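Local coordinates for protein colicin B (Escherichia coli, PDB 1RH1) that forms channels in the cytoplasmic membrane of Escherichia coli and close relatives, depolarising it and dissipating the energy of the cell, at residues 321-326 with 354-359. Residues are numbered along the deposited sequence; the frame is centred on the assembly and turned at random.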
ATOM      1  N   VAL A 321     -17.736  -0.067 -11.149  1.00  9.83           N
ATOM      2  CA  VAL A 321     -19.088  -0.573 -11.407  1.00  5.99           C
ATOM      3  C   VAL A 321     -20.053  -0.015 -10.378  1.00  7.20           C
ATOM      4  O   VAL A 321     -21.231   0.185 -10.658  1.00  4.24           O
ATOM      5  CB  VAL A 321     -19.163  -2.143 -11.390  1.00  6.55           C
ATOM      6  CG1 VAL A 321     -18.090  -2.590 -12.344  1.00  6.81           C
ATOM      7  CG2 VAL A 321     -18.898  -2.807 -10.057  1.00  4.64           C
ATOM      8  N   LEU A 322     -19.558   0.289  -9.184  1.00  5.32           N
ATOM      9  CA  LEU A 322     -20.418   0.903  -8.204  1.00  5.91           C
ATOM     10  C   LEU A 322     -20.691   2.347  -8.630  1.00  7.37           C
ATOM     11  O   LEU A 322     -21.851   2.754  -8.502  1.00  4.28           O
ATOM     12  CB  LEU A 322     -19.749   0.835  -6.812  1.00  4.03           C
ATOM     13  CG  LEU A 322     -19.656  -0.508  -6.073  1.00  3.05           C
ATOM     14  CD1 LEU A 322     -18.645  -0.365  -4.960  1.00  4.93           C
ATOM     15  CD2 LEU A 322     -20.995  -0.932  -5.501  1.00  2.00           C
ATOM     16  N   THR A 323     -19.722   3.114  -9.197  1.00  6.20           N
ATOM     17  CA  THR A 323     -20.046   4.484  -9.588  1.00  9.88           C
ATOM     18  C   THR A 323     -20.956   4.500 -10.794  1.00  8.86           C
ATOM     19  O   THR A 323     -21.908   5.271 -10.774  1.00 14.28           O
ATOM     20  CB  THR A 323     -18.843   5.361  -9.954  1.00  8.65           C
ATOM     21  OG1 THR A 323     -18.270   4.832 -11.137  1.00 18.92           O
ATOM     22  CG2 THR A 323     -17.857   5.445  -8.809  1.00  9.81           C
ATOM     23  N   LYS A 324     -20.737   3.674 -11.822  1.00  7.72           N
ATOM     24  CA  LYS A 324     -21.700   3.598 -12.900  1.00  8.31           C
ATOM     25  C   LYS A 324     -23.065   3.143 -12.366  1.00  6.68           C
ATOM     26  O   LYS A 324     -24.065   3.717 -12.794  1.00 10.75           O
ATOM     27  CB  LYS A 324     -21.215   2.628 -13.977  1.00  9.97           C
ATOM     28  CG  LYS A 324     -22.020   2.593 -15.287  1.00 12.54           C
ATOM     29  CD  LYS A 324     -22.022   3.974 -15.937  1.00 18.74           C
ATOM     30  CE  LYS A 324     -22.427   4.019 -17.413  1.00 23.81           C
ATOM     31  NZ  LYS A 324     -23.814   3.681 -17.653  1.00 24.85           N
ATOM     32  N   THR A 325     -23.190   2.204 -11.409  1.00  6.81           N
ATOM     33  CA  THR A 325     -24.502   1.776 -10.936  1.00  5.67           C
ATOM     34  C   THR A 325     -25.266   2.924 -10.310  1.00  6.05           C
ATOM     35  O   THR A 325     -26.412   3.182 -10.660  1.00  2.00           O
ATOM     36  CB  THR A 325     -24.357   0.633  -9.922  1.00  2.65           C
ATOM     37  OG1 THR A 325     -23.803  -0.440 -10.649  1.00  2.00           O
ATOM     38  CG2 THR A 325     -25.658   0.150  -9.332  1.00  2.00           C
ATOM     39  N   SER A 326     -24.566   3.656  -9.445  1.00  8.52           N
ATOM     40  CA  SER A 326     -25.068   4.837  -8.764  1.00  7.35           C
ATOM     41  C   SER A 326     -25.698   5.802  -9.763  1.00 10.32           C
ATOM     42  O   SER A 326     -26.847   6.201  -9.623  1.00 12.56           O
ATOM     43  CB  SER A 326     -23.916   5.495  -8.064  1.00  5.18           C
ATOM     44  OG  SER A 326     -24.364   6.558  -7.259  1.00  8.23           O
ATOM     45  N   ASN A 354     -26.238   4.459  -1.088  1.00 22.93           N
ATOM     46  CA  ASN A 354     -25.920   3.175  -0.504  1.00 22.36           C
ATOM     47  C   ASN A 354     -25.105   2.235  -1.375  1.00 20.88           C
ATOM     48  O   ASN A 354     -24.279   1.471  -0.869  1.00 21.54           O
ATOM     49  CB  ASN A 354     -27.204   2.502  -0.121  1.00 22.29           C
ATOM     50  CG  ASN A 354     -27.572   2.835   1.302  1.00 25.63           C
ATOM     51  OD1 ASN A 354     -27.901   3.971   1.643  1.00 27.35           O
ATOM     52  ND2 ASN A 354     -27.492   1.809   2.150  1.00 28.73           N
ATOM     53  N   ILE A 355     -25.336   2.273  -2.688  1.00 17.77           N
ATOM     54  CA  ILE A 355     -24.595   1.406  -3.579  1.00 14.45           C
ATOM     55  C   ILE A 355     -23.207   2.009  -3.742  1.00 14.95           C
ATOM     56  O   ILE A 355     -22.205   1.285  -3.658  1.00 15.60           O
ATOM     57  CB  ILE A 355     -25.311   1.288  -4.957  1.00 12.33           C
ATOM     58  CG1 ILE A 355     -26.668   0.643  -4.813  1.00  8.95           C
ATOM     59  CG2 ILE A 355     -24.494   0.409  -5.876  1.00 12.00           C
ATOM     60  CD1 ILE A 355     -27.471   0.520  -6.119  1.00  9.39           C
ATOM     61  N   ASN A 356     -23.147   3.344  -3.891  1.00 12.48           N
ATOM     62  CA  ASN A 356     -21.885   4.002  -4.139  1.00 13.30           C
ATOM     63  C   ASN A 356     -20.918   3.898  -2.980  1.00 13.11           C
ATOM     64  O   ASN A 356     -19.736   4.195  -3.118  1.00 17.92           O
ATOM     65  CB  ASN A 356     -22.092   5.455  -4.453  1.00 11.40           C
ATOM     66  CG  ASN A 356     -20.978   5.896  -5.382  1.00 13.70           C
ATOM     67  OD1 ASN A 356     -20.004   6.541  -5.006  1.00 15.56           O
ATOM     68  ND2 ASN A 356     -21.081   5.506  -6.643  1.00 17.44           N
ATOM     69  N   ASN A 357     -21.400   3.442  -1.830  1.00 12.62           N
ATOM     70  CA  ASN A 357     -20.551   3.206  -0.670  1.00 13.26           C
ATOM     71  C   ASN A 357     -20.485   1.748  -0.221  1.00 13.63           C
ATOM     72  O   ASN A 357     -19.686   1.380   0.641  1.00 14.51           O
ATOM     73  CB  ASN A 357     -21.047   4.035   0.499  1.00 13.72           C
ATOM     74  CG  ASN A 357     -21.118   5.508   0.196  1.00  8.58           C
ATOM     75  OD1 ASN A 357     -21.980   6.170   0.764  1.00 10.25           O
ATOM     76  ND2 ASN A 357     -20.258   6.040  -0.685  1.00  4.24           N
ATOM     77  N   PHE A 358     -21.333   0.912  -0.823  1.00 12.74           N
ATOM     78  CA  PHE A 358     -21.472  -0.495  -0.539  1.00  9.06           C
ATOM     79  C   PHE A 358     -20.196  -1.304  -0.627  1.00  9.38           C
ATOM     80  O   PHE A 358     -20.199  -2.463  -0.253  1.00 10.68           O
ATOM     81  CB  PHE A 358     -22.477  -1.020  -1.483  1.00  4.69           C
ATOM     82  CG  PHE A 358     -23.084  -2.299  -1.006  1.00  2.00           C
ATOM     83  CD1 PHE A 358     -24.160  -2.224  -0.143  1.00  2.00           C
ATOM     84  CD2 PHE A 358     -22.594  -3.516  -1.468  1.00  2.00           C
ATOM     85  CE1 PHE A 358     -24.771  -3.396   0.275  1.00  2.46           C
ATOM     86  CE2 PHE A 358     -23.198  -4.680  -1.054  1.00  2.00           C
ATOM     87  CZ  PHE A 358     -24.284  -4.616  -0.184  1.00  6.48           C
ATOM     88  N   GLN A 359     -19.086  -0.746  -1.102  1.00 12.49           N
ATOM     89  CA  GLN A 359     -17.804  -1.422  -1.130  1.00 13.58           C
ATOM     90  C   GLN A 359     -17.408  -1.961   0.248  1.00 14.21           C
ATOM     91  O   GLN A 359     -17.438  -1.307   1.297  1.00 13.00           O
ATOM     92  CB  GLN A 359     -16.809  -0.420  -1.661  1.00 12.98           C
ATOM     93  CG  GLN A 359     -15.460  -1.014  -1.995  1.00 17.67           C
ATOM     94  CD  GLN A 359     -14.735  -0.147  -3.013  1.00 26.98           C
ATOM     95  OE1 GLN A 359     -15.130   0.999  -3.273  1.00 32.18           O
ATOM     96  NE2 GLN A 359     -13.671  -0.667  -3.637  1.00 27.93           N
TER
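L322 and T325 of the long helix 291-340 pack on I355 near the C-terminal end of helix 342-357, a mainly apolar helix-helix contact in the pore-forming domain of this colicin. The two helices follow each other in the chain as a helical hairpin, and the contact lies well away from its turn. L322 reaches across the last turn of the second helix, its CD2 3.8 Å from I355 CG2. CD2 also comes 3.1 Å from I355 O, approaching obliquely from beyond the oxygen. CD1 rests on Q359 CB at 3.8 Å. One turn on, the T325 and I355 side chains cross at about a right angle, T325 CG2 lying 3.7 Å from both CG2 and CD1 of I355. T325 OG1 turns back to V321 O (2.6 Å), which T325 N approaches from the opposite face of the carbonyl plane; OG1 also bonds weakly to S462 OG. At the more open margin, N356 ND2 sits against S326 CB at 3.2 Å, near T323 CA and 3.4 Å from L322 O. S462, S465 and L466 of helix 457-472 cover the L322 and T325 side. Methyl packing thus carries the buried side and an asparagine amide closes the open one, while T325, its hydroxyl held mainly by its own helix, turns its methyl to I355.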